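Local coordinates for protein translation initiation inhibitor (Streptococcus pyogenes, PDB 2EWC) that is of unknown function but belongs to the conserved YjgF family and is a putative translation initiation inhibitor, at residues Gly22-Leu27 against Asp115-Ser120; Asp37-Ile42 against Ile76-Lys81; Asp61-Met66 against Arg90-Lys95; Cys68-Val73 against Arg94-Thr99. All blocks are in the same frame, centred on the assembly; numbering follows the deposited sequence. Where two conformers were deposited one is given.

Contact 1: residues Gly22-Leu27 against Asp115-Ser120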
loop_
_atom_site.group_PDB
_atom_site.type_symbol
_atom_site.label_atom_id
_atom_site.label_comp_id
_atom_site.label_asym_id
_atom_site.label_seq_id
_atom_site.Cartn_x
_atom_site.Cartn_y
_atom_site.Cartn_z
ATOM N N GLY B 22 -41.309 -8.977 21.574
ATOM C CA GLY B 22 -40.623 -10.221 21.938
ATOM C C GLY B 22 -39.484 -9.965 22.913
ATOM O O GLY B 22 -39.714 -9.460 24.007
ATOM N N ASP B 23 -38.255 -10.300 22.503
ATOM C CA ASP B 23 -37.070 -10.155 23.360
ATOM C C ASP B 23 -36.372 -8.795 23.194
ATOM O O ASP B 23 -35.364 -8.529 23.867
ATOM C CB ASP B 23 -36.068 -11.289 23.074
ATOM C CG ASP B 23 -36.591 -12.672 23.489
ATOM O OD1 ASP B 23 -37.480 -12.766 24.388
ATOM O OD2 ASP B 23 -36.080 -13.673 22.927
ATOM N N PHE B 24 -36.893 -7.954 22.294
ATOM C CA PHE B 24 -36.253 -6.672 21.943
ATOM C C PHE B 24 -37.068 -5.458 22.331
ATOM O O PHE B 24 -38.297 -5.504 22.333
ATOM C CB PHE B 24 -35.895 -6.647 20.467
ATOM C CG PHE B 24 -34.757 -7.577 20.126
ATOM C CD1 PHE B 24 -33.439 -7.125 20.158
ATOM C CD2 PHE B 24 -34.997 -8.923 19.863
ATOM C CE1 PHE B 24 -32.379 -7.994 19.875
ATOM C CE2 PHE B 24 -33.942 -9.799 19.590
ATOM C CZ PHE B 24 -32.634 -9.327 19.587
ATOM N N TYR B 25 -36.364 -4.389 22.721
ATOM C CA TYR B 25 -36.999 -3.190 23.224
ATOM C C TYR B 25 -36.461 -2.014 22.455
ATOM O O TYR B 25 -35.245 -1.834 22.389
ATOM C CB TYR B 25 -36.727 -3.022 24.711
ATOM C CG TYR B 25 -37.271 -4.155 25.535
ATOM C CD1 TYR B 25 -38.468 -4.016 26.214
ATOM C CD2 TYR B 25 -36.606 -5.387 25.599
ATOM C CE1 TYR B 25 -38.991 -5.067 26.962
ATOM C CE2 TYR B 25 -37.125 -6.445 26.344
ATOM C CZ TYR B 25 -38.317 -6.268 27.018
ATOM O OH TYR B 25 -38.845 -7.286 27.759
ATOM N N TYR B 26 -37.356 -1.232 21.862
ATOM C CA TYR B 26 -36.967 -0.106 21.011
ATOM C C TYR B 26 -37.270 1.216 21.708
ATOM O O TYR B 26 -38.417 1.515 22.019
ATOM C CB TYR B 26 -37.691 -0.175 19.666
ATOM C CG TYR B 26 -37.266 -1.379 18.894
ATOM C CD1 TYR B 26 -36.274 -1.277 17.920
ATOM C CD2 TYR B 26 -37.806 -2.641 19.174
ATOM C CE1 TYR B 26 -35.835 -2.388 17.244
ATOM C CE2 TYR B 26 -37.373 -3.751 18.490
ATOM C CZ TYR B 26 -36.395 -3.615 17.521
ATOM O OH TYR B 26 -35.936 -4.713 16.838
ATOM N N LEU B 27 -36.224 1.994 21.940
ATOM C CA LEU B 27 -36.346 3.301 22.589
ATOM C C LEU B 27 -36.514 4.420 21.571
ATOM O O LEU B 27 -35.722 4.547 20.628
ATOM C CB LEU B 27 -35.121 3.569 23.462
ATOM C CG LEU B 27 -34.991 2.698 24.728
ATOM C CD1 LEU B 27 -33.582 2.083 24.870
ATOM C CD2 LEU B 27 -35.326 3.531 25.915
ATOM N N ASP B 115 -31.023 7.324 20.956
ATOM C CA ASP B 115 -32.010 6.263 20.938
ATOM C C ASP B 115 -31.280 4.932 21.019
ATOM O O ASP B 115 -30.055 4.901 21.144
ATOM C CB ASP B 115 -32.936 6.390 19.715
ATOM C CG ASP B 115 -32.345 5.796 18.438
ATOM O OD1 ASP B 115 -33.134 5.522 17.492
ATOM O OD2 ASP B 115 -31.112 5.581 18.357
ATOM N N GLY B 116 -32.004 3.822 20.966
ATOM C CA GLY B 116 -31.342 2.526 21.007
ATOM C C GLY B 116 -32.271 1.340 20.980
ATOM O O GLY B 116 -33.504 1.489 20.959
ATOM N N VAL B 117 -31.648 0.161 20.972
ATOM C CA VAL B 117 -32.314 -1.113 21.097
ATOM C C VAL B 117 -31.781 -1.777 22.390
ATOM O O VAL B 117 -30.589 -1.735 22.655
ATOM C CB VAL B 117 -32.015 -2.025 19.856
ATOM C CG1 VAL B 117 -32.842 -3.291 19.907
ATOM C CG2 VAL B 117 -32.272 -1.271 18.521
ATOM N N ALA B 118 -32.662 -2.369 23.184
ATOM C CA ALA B 118 -32.260 -3.207 24.325
ATOM C C ALA B 118 -32.745 -4.665 24.154
ATOM O O ALA B 118 -33.604 -4.943 23.314
ATOM C CB ALA B 118 -32.776 -2.611 25.633
ATOM N N TYR B 119 -32.210 -5.589 24.957
ATOM C CA TYR B 119 -32.557 -6.992 24.805
ATOM C C TYR B 119 -32.714 -7.671 26.152
ATOM O O TYR B 119 -31.976 -7.377 27.101
ATOM C CB TYR B 119 -31.470 -7.700 24.009
ATOM C CG TYR B 119 -31.591 -9.219 23.914
ATOM C CD1 TYR B 119 -32.409 -9.809 22.951
ATOM C CD2 TYR B 119 -30.857 -10.059 24.755
ATOM C CE1 TYR B 119 -32.510 -11.181 22.819
ATOM C CE2 TYR B 119 -30.951 -11.469 24.635
ATOM C CZ TYR B 119 -31.790 -12.008 23.650
ATOM O OH TYR B 119 -31.925 -13.367 23.486
ATOM N N SER B 120 -33.667 -8.596 26.212
ATOM C CA SER B 120 -33.885 -9.419 27.382
ATOM C C SER B 120 -34.643 -10.689 26.976
ATOM O O SER B 120 -35.822 -10.636 26.616
ATOM C CB SER B 120 -34.657 -8.649 28.446
ATOM O OG SER B 120 -34.676 -9.390 29.643
HETATM O O HOH W 1 -33.818 -14.116 21.845
HETATM O O HOH W 2 -35.924 5.061 17.580
HETATM O O HOH W 3 -34.782 2.317 18.562
#
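Strands 24-30 and 112-119 meet here as antiparallel neighbours in the mixed sheet of the YjgF fold. Tyr-25 and Ala-118 form a hydrogen-bonded pair closed by two bonds of different geometry: Ala-118 N reaches Tyr-25 O at 2.8 Å, nearly straight and in the carbonyl plane, whereas Tyr-25 N approaches Ala-118 O from 35° above that plane. Ser-120 N to Asp-23 O and Leu-27 N to Gly-116 O extend the pairing at the two ends.

On the face bearing Phe-24, Tyr-26, Val-117 and Tyr-119, the Phe-24 side chain crosses Tyr-119 obliquely. CD1 of Tyr-119 lies over the rim of one face of the Phe-24 ring, 3.4 Å from Phe-24 CZ, with the ring planes inclined at 54°. Tyr-119 has CG anti to its backbone N and Phe-24 has CG anti to the carbonyl carbon, so the two rings set out from different first torsions yet converge. Val-117 fills the next position, with CG1 3.9 Å from Phe-24 CD1 at the ring edge and CG2 at the same distance from Tyr-26 CE1. The Phe-24 ring also meets Phe-24 of two neighbouring subunits, so this face belongs to the intersubunit interface.

On the other face, Tyr-25 CB packs on Ala-118 CB, and helix 38-54 covers Leu-27 and Ala-118 through Leu-53. At the strand end, Asp-23 OD1 accepts from the backbone N of His-122. The other carboxylate oxygen, Asp-23 OD2, takes a short 2.5 Å bond from a water that also lies 2.6 Å from Tyr-119 OH.

Contact 2: residues Asp37-Ile42 against Ile76-Lys81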
loop_
_atom_site.group_PDB
_atom_site.type_symbol
_atom_site.label_atom_id
_atom_site.label_comp_id
_atom_site.label_asym_id
_atom_site.label_seq_id
_atom_site.Cartn_x
_atom_site.Cartn_y
_atom_site.Cartn_z
ATOM N N ASP B 37 -25.643 22.524 29.365
ATOM C CA ASP B 37 -24.448 22.301 28.534
ATOM C C ASP B 37 -24.347 20.870 27.972
ATOM O O ASP B 37 -25.024 19.971 28.442
ATOM C CB ASP B 37 -23.163 22.724 29.282
ATOM C CG ASP B 37 -22.860 21.855 30.506
ATOM O OD1 ASP B 37 -23.353 20.715 30.631
ATOM O OD2 ASP B 37 -22.084 22.312 31.365
ATOM N N ILE B 38 -23.493 20.660 26.971
ATOM C CA ILE B 38 -23.433 19.343 26.322
ATOM C C ILE B 38 -23.344 18.161 27.305
ATOM O O ILE B 38 -24.101 17.228 27.167
ATOM C CB ILE B 38 -22.341 19.236 25.210
ATOM C CG1 ILE B 38 -22.410 17.867 24.527
ATOM C CG2 ILE B 38 -20.913 19.581 25.773
ATOM C CD1 ILE B 38 -23.716 17.604 23.707
ATOM N N GLU B 39 -22.442 18.217 28.289
ATOM C CA GLU B 39 -22.270 17.090 29.216
ATOM C C GLU B 39 -23.580 16.800 29.954
ATOM O O GLU B 39 -23.974 15.638 30.094
ATOM C CB GLU B 39 -21.120 17.343 30.204
ATOM C CG GLU B 39 -20.651 16.107 30.968
ATOM C CD GLU B 39 -19.554 16.439 31.987
ATOM O OE1 GLU B 39 -19.803 16.278 33.205
ATOM O OE2 GLU B 39 -18.450 16.899 31.576
ATOM N N SER B 40 -24.254 17.861 30.401
ATOM C CA SER B 40 -25.519 17.739 31.129
ATOM C C SER B 40 -26.654 17.190 30.264
ATOM O O SER B 40 -27.519 16.470 30.765
ATOM C CB SER B 40 -25.932 19.079 31.733
ATOM O OG SER B 40 -24.888 19.630 32.519
ATOM N N GLN B 41 -26.657 17.532 28.975
ATOM C CA GLN B 41 -27.713 17.046 28.064
ATOM C C GLN B 41 -27.485 15.596 27.737
ATOM O O GLN B 41 -28.434 14.862 27.536
ATOM C CB GLN B 41 -27.819 17.882 26.785
ATOM C CG GLN B 41 -28.339 19.262 27.051
ATOM C CD GLN B 41 -28.798 19.964 25.809
ATOM O OE1 GLN B 41 -29.103 19.336 24.796
ATOM N NE2 GLN B 41 -28.860 21.285 25.876
ATOM N N ILE B 42 -26.213 15.201 27.681
ATOM C CA ILE B 42 -25.850 13.809 27.495
ATOM C C ILE B 42 -26.292 12.973 28.711
ATOM O O ILE B 42 -26.960 11.947 28.535
ATOM C CB ILE B 42 -24.346 13.628 27.195
ATOM C CG1 ILE B 42 -23.998 14.279 25.836
ATOM C CG2 ILE B 42 -23.982 12.118 27.197
ATOM C CD1 ILE B 42 -22.510 14.482 25.601
ATOM N N ILE B 76 -18.391 13.970 20.552
ATOM C CA ILE B 76 -18.244 12.528 20.844
ATOM C C ILE B 76 -17.358 12.222 22.078
ATOM O O ILE B 76 -17.758 11.415 22.895
ATOM C CB ILE B 76 -17.770 11.719 19.612
ATOM C CG1 ILE B 76 -18.940 11.440 18.656
ATOM C CG2 ILE B 76 -17.175 10.344 20.006
ATOM C CD1 ILE B 76 -18.454 11.032 17.291
ATOM N N PRO B 77 -16.160 12.849 22.211
ATOM C CA PRO B 77 -15.367 12.578 23.436
ATOM C C PRO B 77 -16.072 12.954 24.758
ATOM O O PRO B 77 -15.820 12.325 25.790
ATOM C CB PRO B 77 -14.090 13.434 23.266
ATOM C CG PRO B 77 -14.020 13.806 21.825
ATOM C CD PRO B 77 -15.459 13.761 21.285
ATOM N N VAL B 78 -16.931 13.972 24.739
ATOM C CA VAL B 78 -17.714 14.312 25.934
ATOM C C VAL B 78 -18.630 13.130 26.223
ATOM O O VAL B 78 -18.713 12.690 27.356
ATOM C CB VAL B 78 -18.548 15.609 25.760
ATOM C CG1 VAL B 78 -19.352 15.927 27.047
ATOM C CG2 VAL B 78 -17.638 16.806 25.354
HETATM N N MSE B 79 -19.308 12.616 25.194
HETATM C CA MSE B 79 -20.205 11.479 25.386
HETATM C C MSE B 79 -19.449 10.224 25.839
HETATM O O MSE B 79 -19.946 9.477 26.678
HETATM C CB MSE B 79 -21.047 11.181 24.125
HETATM C CG MSE B 79 -22.012 9.950 24.288
HETATM SE SE MSE B 79 -22.810 9.325 22.781
HETATM C CE MSE B 79 -21.345 8.842 21.829
ATOM N N GLU B 80 -18.277 9.988 25.248
ATOM C CA GLU B 80 -17.479 8.806 25.553
ATOM C C GLU B 80 -17.058 8.746 27.014
ATOM O O GLU B 80 -17.061 7.654 27.607
ATOM C CB GLU B 80 -16.240 8.743 24.671
ATOM C CG GLU B 80 -16.563 8.223 23.284
ATOM C CD GLU B 80 -15.331 8.078 22.422
ATOM O OE1 GLU B 80 -14.247 8.553 22.826
ATOM O OE2 GLU B 80 -15.451 7.485 21.335
ATOM N N LYS B 81 -16.698 9.905 27.579
ATOM C CA LYS B 81 -16.388 10.029 29.010
ATOM C C LYS B 81 -17.596 9.633 29.869
ATOM O O LYS B 81 -17.463 8.916 30.858
ATOM C CB LYS B 81 -15.947 11.466 29.366
ATOM C CG LYS B 81 -15.714 11.683 30.868
ATOM C CD LYS B 81 -15.393 13.162 31.266
ATOM C CE LYS B 81 -15.171 13.240 32.799
ATOM N NZ LYS B 81 -14.964 14.619 33.339
#
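The first turns of helices 38-54 and 76-87 pack with their short axes 9.6 Å apart at closest approach and inclined by 50°. These are the two helices that cover one face of the sheet in this alpha/beta fold of the YjgF family. No hydrogen bond joins the segments; the contact is carried mainly by aliphatic groups.

Val-78 is the central side chain. Val-78 CG1, anti to its backbone N (chi1 -180°), lies 3.8 Å from Glu-39 CA and also touches CG2 of Ile-38. Ile-42 comes in obliquely, its CD1 3.8 Å from Val-78 CG1. Ile-42 CD1 also sits 3.9 Å from CB of Met-79, a selenomethionine whose chain crosses Ile-42 at about a right angle. Beneath the helices, Phe-112 of strand 112-119 touches Ile-38, Ile-42 and Met-79, joining this packing to the sheet.

Toward the outside, Glu-39 OE2 and Lys-81 NZ are 4.5 Å apart, too far for a salt bridge, though their opposite charges may attract weakly. Asp-37 is the N-cap of helix 38-54: its OD1 accepts from Ser-40 N at 3.0 Å, nearly along the C-O axis, and from Ser-40 OG at 2.7 Å, from above the carboxylate plane.

Contact 3: residues Asp61-Met66 against Arg90-Lys95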
loop_
_atom_site.group_PDB
_atom_site.type_symbol
_atom_site.label_atom_id
_atom_site.label_comp_id
_atom_site.label_asym_id
_atom_site.label_seq_id
_atom_site.Cartn_x
_atom_site.Cartn_y
_atom_site.Cartn_z
ATOM N N ASP B 61 -27.137 -2.226 31.125
ATOM C CA ASP B 61 -26.489 -3.500 30.791
ATOM C C ASP B 61 -27.291 -4.253 29.693
ATOM O O ASP B 61 -26.727 -5.091 29.001
ATOM C CB ASP B 61 -26.342 -4.410 32.022
ATOM C CG ASP B 61 -25.062 -4.137 32.875
ATOM O OD1 ASP B 61 -24.376 -3.075 32.761
ATOM O OD2 ASP B 61 -24.763 -5.023 33.715
ATOM N N ALA B 62 -28.590 -3.965 29.547
ATOM C CA ALA B 62 -29.403 -4.609 28.497
ATOM C C ALA B 62 -29.299 -3.913 27.154
ATOM O O ALA B 62 -29.776 -4.437 26.156
ATOM C CB ALA B 62 -30.855 -4.690 28.917
ATOM N N VAL B 63 -28.671 -2.739 27.101
ATOM C CA VAL B 63 -28.657 -2.003 25.836
ATOM C C VAL B 63 -27.638 -2.568 24.840
ATOM O O VAL B 63 -26.457 -2.686 25.152
ATOM C CB VAL B 63 -28.452 -0.499 26.048
ATOM C CG1 VAL B 63 -28.464 0.241 24.675
ATOM C CG2 VAL B 63 -29.560 0.045 26.928
ATOM N N VAL B 64 -28.117 -2.927 23.650
ATOM C CA VAL B 64 -27.286 -3.573 22.638
ATOM C C VAL B 64 -26.805 -2.622 21.541
ATOM O O VAL B 64 -25.730 -2.841 20.962
ATOM C CB VAL B 64 -27.955 -4.856 22.015
ATOM C CG1 VAL B 64 -28.274 -5.891 23.104
ATOM C CG2 VAL B 64 -29.214 -4.533 21.202
ATOM N N GLN B 65 -27.567 -1.565 21.275
ATOM C CA GLN B 65 -27.241 -0.652 20.166
ATOM C C GLN B 65 -27.788 0.731 20.468
ATOM O O GLN B 65 -28.861 0.852 21.038
ATOM C CB GLN B 65 -27.783 -1.177 18.811
ATOM C CG GLN B 65 -27.133 -0.526 17.586
ATOM C CD GLN B 65 -27.785 0.804 17.217
ATOM O OE1 GLN B 65 -28.943 1.038 17.555
ATOM N NE2 GLN B 65 -27.040 1.683 16.521
HETATM N N MSE B 66 -27.041 1.765 20.090
HETATM C CA MSE B 66 -27.388 3.145 20.431
HETATM C C MSE B 66 -27.043 4.020 19.249
HETATM O O MSE B 66 -25.955 3.905 18.710
HETATM C CB MSE B 66 -26.542 3.593 21.619
HETATM C CG MSE B 66 -27.310 4.203 22.776
HETATM SE SE MSE B 66 -26.374 4.352 24.332
HETATM C CE MSE B 66 -24.763 4.792 23.753
ATOM N N ARG B 90 -19.536 -2.351 30.279
ATOM C CA ARG B 90 -20.454 -3.046 29.371
ATOM C C ARG B 90 -21.121 -2.082 28.387
ATOM O O ARG B 90 -22.068 -1.367 28.740
ATOM C CB ARG B 90 -21.480 -3.858 30.172
ATOM C CG ARG B 90 -20.854 -5.028 30.924
ATOM C CD ARG B 90 -21.797 -5.637 31.932
ATOM N NE ARG B 90 -21.106 -6.542 32.852
ATOM C CZ ARG B 90 -20.542 -6.160 33.994
ATOM N NH1 ARG B 90 -20.569 -4.877 34.356
ATOM N NH2 ARG B 90 -19.945 -7.052 34.787
ATOM N N TYR B 91 -20.605 -2.058 27.151
ATOM C CA TYR B 91 -20.987 -1.046 26.150
ATOM C C TYR B 91 -21.771 -1.630 24.986
ATOM O O TYR B 91 -21.530 -2.764 24.598
ATOM C CB TYR B 91 -19.746 -0.308 25.615
ATOM C CG TYR B 91 -18.778 0.125 26.711
ATOM C CD1 TYR B 91 -19.159 1.072 27.663
ATOM C CD2 TYR B 91 -17.505 -0.442 26.812
ATOM C CE1 TYR B 91 -18.302 1.455 28.684
ATOM C CE2 TYR B 91 -16.622 -0.057 27.836
ATOM C CZ TYR B 91 -17.035 0.896 28.759
ATOM O OH TYR B 91 -16.200 1.280 29.772
ATOM N N PRO B 92 -22.734 -0.859 24.438
ATOM C CA PRO B 92 -23.422 -1.239 23.201
ATOM C C PRO B 92 -22.611 -0.941 21.926
ATOM O O PRO B 92 -21.627 -0.174 21.962
ATOM C CB PRO B 92 -24.673 -0.378 23.228
ATOM C CG PRO B 92 -24.244 0.859 23.933
ATOM C CD PRO B 92 -23.270 0.400 24.992
ATOM N N ALA B 93 -23.001 -1.582 20.821
ATOM C CA ALA B 93 -22.578 -1.132 19.493
ATOM C C ALA B 93 -23.182 0.256 19.319
ATOM O O ALA B 93 -24.278 0.515 19.824
ATOM C CB ALA B 93 -23.095 -2.052 18.435
ATOM N N ARG B 94 -22.485 1.159 18.636
ATOM C CA ARG B 94 -23.088 2.457 18.370
ATOM C C ARG B 94 -22.710 3.066 17.033
ATOM O O ARG B 94 -21.807 2.593 16.334
ATOM C CB ARG B 94 -22.794 3.456 19.504
ATOM C CG ARG B 94 -21.501 4.179 19.333
ATOM C CD ARG B 94 -21.373 5.386 20.259
ATOM N NE ARG B 94 -20.636 5.008 21.458
ATOM C CZ ARG B 94 -19.350 5.269 21.689
ATOM N NH1 ARG B 94 -18.603 5.948 20.824
ATOM N NH2 ARG B 94 -18.815 4.849 22.817
ATOM N N LYS B 95 -23.413 4.138 16.700
ATOM C CA LYS B 95 -22.941 5.073 15.700
ATOM C C LYS B 95 -23.339 6.479 16.140
ATOM O O LYS B 95 -24.270 6.637 16.940
ATOM C CB LYS B 95 -23.508 4.730 14.312
ATOM C CG LYS B 95 -24.973 4.892 14.165
ATOM C CD LYS B 95 -25.300 4.982 12.653
ATOM C CE LYS B 95 -26.790 4.956 12.384
ATOM N NZ LYS B 95 -27.359 3.667 12.900
#
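Asp-61, in the 3-10 turn before strand 63-70, lies beside the extended Arg-90 side chain. Its OD2 is 3.5 Å from Arg-90 CD but 4.1 Å from NE and well out of the guanidinium plane, so no N-H points at it and any attraction is probably one of charge alone.

Val-63 lies alongside Pro-92, its CG1 4.1 Å from the proline CB. Val-64 O accepts from Ala-93 N at a bent 138°, the donor standing above the carbonyl plane. Val-64 and Gln-65 both face Val-117, a classic beta bulge on the opposite edge of this strand. Gln-65 pairs with Ala-93 in parallel register; its chain bends at chi2 (-84°), and its NE2 donates to Asp-67.

Met-66, a selenomethionine, gives its N to Ala-93 O at 3.0 Å and receives Lys-95 N on its own O, nearly along the C=O axis. Its side chain bends at chi3, bringing CE 4.0 Å from Pro-92 CG, and both side chains touch Phe-87 of helix 76-87.

This parallel pairing closes a beta-alpha-beta unit. The Lys-95 ammonium bridges Asp-67 of its own chain and Asp-67 and Asp-115 of a neighbouring subunit, which probably stabilises the buried charges where subunits meet.

Contact 4: residues Cys68-Val73 against Arg94-Thr99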
loop_
_atom_site.group_PDB
_atom_site.type_symbol
_atom_site.label_atom_id
_atom_site.label_comp_id
_atom_site.label_asym_id
_atom_site.label_seq_id
_atom_site.Cartn_x
_atom_site.Cartn_y
_atom_site.Cartn_z
ATOM N N CYS B 68 -26.477 7.959 18.412
ATOM C CA CYS B 68 -26.281 9.221 19.144
ATOM C C CYS B 68 -26.350 10.394 18.190
ATOM O O CYS B 68 -25.623 10.430 17.192
ATOM C CB CYS B 68 -24.946 9.210 19.881
ATOM S SG CYS B 68 -24.624 7.625 20.738
ATOM N N LEU B 69 -27.244 11.339 18.466
ATOM C CA LEU B 69 -27.446 12.467 17.550
ATOM C C LEU B 69 -26.873 13.745 18.170
ATOM O O LEU B 69 -27.285 14.141 19.253
ATOM C CB LEU B 69 -28.939 12.666 17.226
ATOM C CG LEU B 69 -29.770 11.542 16.572
ATOM C CD1 LEU B 69 -31.205 12.016 16.239
ATOM C CD2 LEU B 69 -29.124 11.002 15.326
ATOM N N PHE B 70 -25.963 14.409 17.463
ATOM C CA PHE B 70 -25.292 15.589 18.002
ATOM C C PHE B 70 -25.550 16.775 17.086
ATOM O O PHE B 70 -25.478 16.643 15.854
ATOM C CB PHE B 70 -23.772 15.417 18.010
ATOM C CG PHE B 70 -23.240 14.365 18.960
ATOM C CD1 PHE B 70 -22.703 14.741 20.201
ATOM C CD2 PHE B 70 -23.186 13.031 18.578
ATOM C CE1 PHE B 70 -22.195 13.802 21.074
ATOM C CE2 PHE B 70 -22.659 12.067 19.447
ATOM C CZ PHE B 70 -22.173 12.448 20.704
ATOM N N ARG B 71 -25.777 17.945 17.668
ATOM C CA ARG B 71 -25.727 19.167 16.870
ATOM C C ARG B 71 -24.271 19.419 16.390
ATOM O O ARG B 71 -24.056 19.950 15.294
ATOM C CB ARG B 71 -26.246 20.356 17.693
ATOM C CG ARG B 71 -26.352 21.665 16.927
ATOM C CD ARG B 71 -26.957 22.761 17.826
ATOM N NE ARG B 71 -28.366 22.505 18.178
ATOM C CZ ARG B 71 -29.419 22.778 17.407
ATOM N NH1 ARG B 71 -29.257 23.326 16.191
ATOM N NH2 ARG B 71 -30.650 22.524 17.872
ATOM N N ASP B 72 -23.298 19.035 17.229
ATOM C CA ASP B 72 -21.855 19.132 16.945
ATOM C C ASP B 72 -21.236 17.768 17.256
ATOM O O ASP B 72 -20.975 17.473 18.423
ATOM C CB ASP B 72 -21.169 20.239 17.800
ATOM C CG ASP B 72 -19.656 20.395 17.492
ATOM O OD1 ASP B 72 -19.114 19.638 16.652
ATOM O OD2 ASP B 72 -18.989 21.292 18.084
ATOM N N VAL B 73 -21.001 16.961 16.222
ATOM C CA VAL B 73 -20.502 15.598 16.397
ATOM C C VAL B 73 -19.102 15.551 17.048
ATOM O O VAL B 73 -18.710 14.534 17.617
ATOM C CB VAL B 73 -20.541 14.806 15.058
ATOM C CG1 VAL B 73 -19.437 15.266 14.098
ATOM C CG2 VAL B 73 -20.479 13.303 15.318
ATOM N N ARG B 94 -22.485 1.159 18.636
ATOM C CA ARG B 94 -23.088 2.457 18.370
ATOM C C ARG B 94 -22.710 3.066 17.033
ATOM O O ARG B 94 -21.807 2.593 16.334
ATOM C CB ARG B 94 -22.794 3.456 19.504
ATOM C CG ARG B 94 -21.501 4.179 19.333
ATOM C CD ARG B 94 -21.373 5.386 20.259
ATOM N NE ARG B 94 -20.636 5.008 21.458
ATOM C CZ ARG B 94 -19.350 5.269 21.689
ATOM N NH1 ARG B 94 -18.603 5.948 20.824
ATOM N NH2 ARG B 94 -18.815 4.849 22.817
ATOM N N LYS B 95 -23.413 4.138 16.700
ATOM C CA LYS B 95 -22.941 5.073 15.700
ATOM C C LYS B 95 -23.339 6.479 16.140
ATOM O O LYS B 95 -24.270 6.637 16.940
ATOM C CB LYS B 95 -23.508 4.730 14.312
ATOM C CG LYS B 95 -24.973 4.892 14.165
ATOM C CD LYS B 95 -25.300 4.982 12.653
ATOM C CE LYS B 95 -26.790 4.956 12.384
ATOM N NZ LYS B 95 -27.359 3.667 12.900
ATOM N N SER B 96 -22.629 7.481 15.634
ATOM C CA SER B 96 -22.918 8.879 15.955
ATOM C C SER B 96 -23.185 9.648 14.646
ATOM O O SER B 96 -22.596 9.351 13.607
ATOM C CB SER B 96 -21.727 9.503 16.691
ATOM O OG SER B 96 -21.495 8.812 17.916
ATOM N N ILE B 97 -24.084 10.618 14.701
ATOM C CA ILE B 97 -24.513 11.384 13.518
ATOM C C ILE B 97 -24.621 12.847 13.935
ATOM O O ILE B 97 -25.054 13.155 15.047
ATOM C CB ILE B 97 -25.899 10.879 13.053
ATOM C CG1 ILE B 97 -25.775 9.510 12.415
ATOM C CG2 ILE B 97 -26.623 11.830 12.056
ATOM C CD1 ILE B 97 -27.075 8.720 12.637
ATOM N N GLN B 98 -24.238 13.751 13.048
ATOM C CA GLN B 98 -24.503 15.162 13.268
ATOM C C GLN B 98 -25.788 15.510 12.544
ATOM O O GLN B 98 -25.957 15.163 11.384
ATOM C CB GLN B 98 -23.360 16.031 12.755
ATOM C CG GLN B 98 -23.521 17.522 13.104
ATOM C CD GLN B 98 -22.240 18.316 12.879
ATOM O OE1 GLN B 98 -21.260 18.158 13.611
ATOM N NE2 GLN B 98 -22.245 19.180 11.862
ATOM N N THR B 99 -26.700 16.187 13.220
ATOM C CA THR B 99 -27.950 16.585 12.579
ATOM C C THR B 99 -28.467 17.893 13.193
ATOM O O THR B 99 -28.185 18.225 14.358
ATOM C CB THR B 99 -29.013 15.447 12.658
ATOM O OG1 THR B 99 -30.247 15.867 12.039
ATOM C CG2 THR B 99 -29.272 15.064 14.133
HETATM O O HOH W 4 -19.911 20.721 13.933
#
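Strands 63-70 and 93-98 continue side by side in parallel register, Cys-68 opposite Ser-96, Leu-69 opposite Ile-97 and Phe-70 opposite Gln-98. The tight part is the backbone: Ile-97 N meets Cys-68 O at 2.9 Å, almost along the C=O axis, and Phe-70 N meets Ile-97 O in much the same way. Cys-68 N to Lys-95 O and Thr-99 N to Phe-70 O complete the set.

On one face Leu-69 lies beside Ile-97, both pointing the same way, with Leu-69 CD2 3.9 Å from Ile-97 CB; Leu-69 CB also touches Thr-99 CG2. On the other, the edge of the Phe-70 ring presents CE2 to Ser-96 OG at 3.8 Å, and the ring makes an edge-to-face contact with Phe-112. Met-79 of helix 76-87 covers Cys-68 and Phe-70 here.

Beyond Phe-70 the pairing gives way to a looser, watered end. Gln-98, extended with CG anti to the backbone N (chi1 -174°), crosses Val-73 at about a right angle. A lone pair of its OE1 takes the Val-73 N-H at 2.9 Å in a nearly straight bond (170°), holding the turn after the strand. A water lies within hydrogen-bonding distance of both Gln-98 OE1 and Asp-72 OD1. Asp-72 OD2 binds Gly-106 N of a neighbouring subunit and a glycerol, probably from the crystallisation liquor, while Gln-98 NE2 donates to Glu-100 of that same subunit. The parallel strand pairing itself is that of a beta-alpha-beta crossover, with helix 76-87 as the connection.

From the N terminus, strand 24-30 enters contact 1, whose partner 115-120 lies near the C-terminal end; this closes the longest loop and contains the other three. Helix 38-54 then opens contact 2, which closes only when helix 76-87 begins. Between these helices runs strand 63-70, whose start and end open contacts 3 and 4. Both close on strand 93-98, after helix 76-87, so each crosses contact 2, and the two share Arg-94 and Lys-95. Contacts 1 and 3 touch directly, since strands 112-119 and 63-70 are sheet neighbours. Ile-76 links contact 2 to contact 4 by packing against Ser-96, tying the helical layer to the sheet.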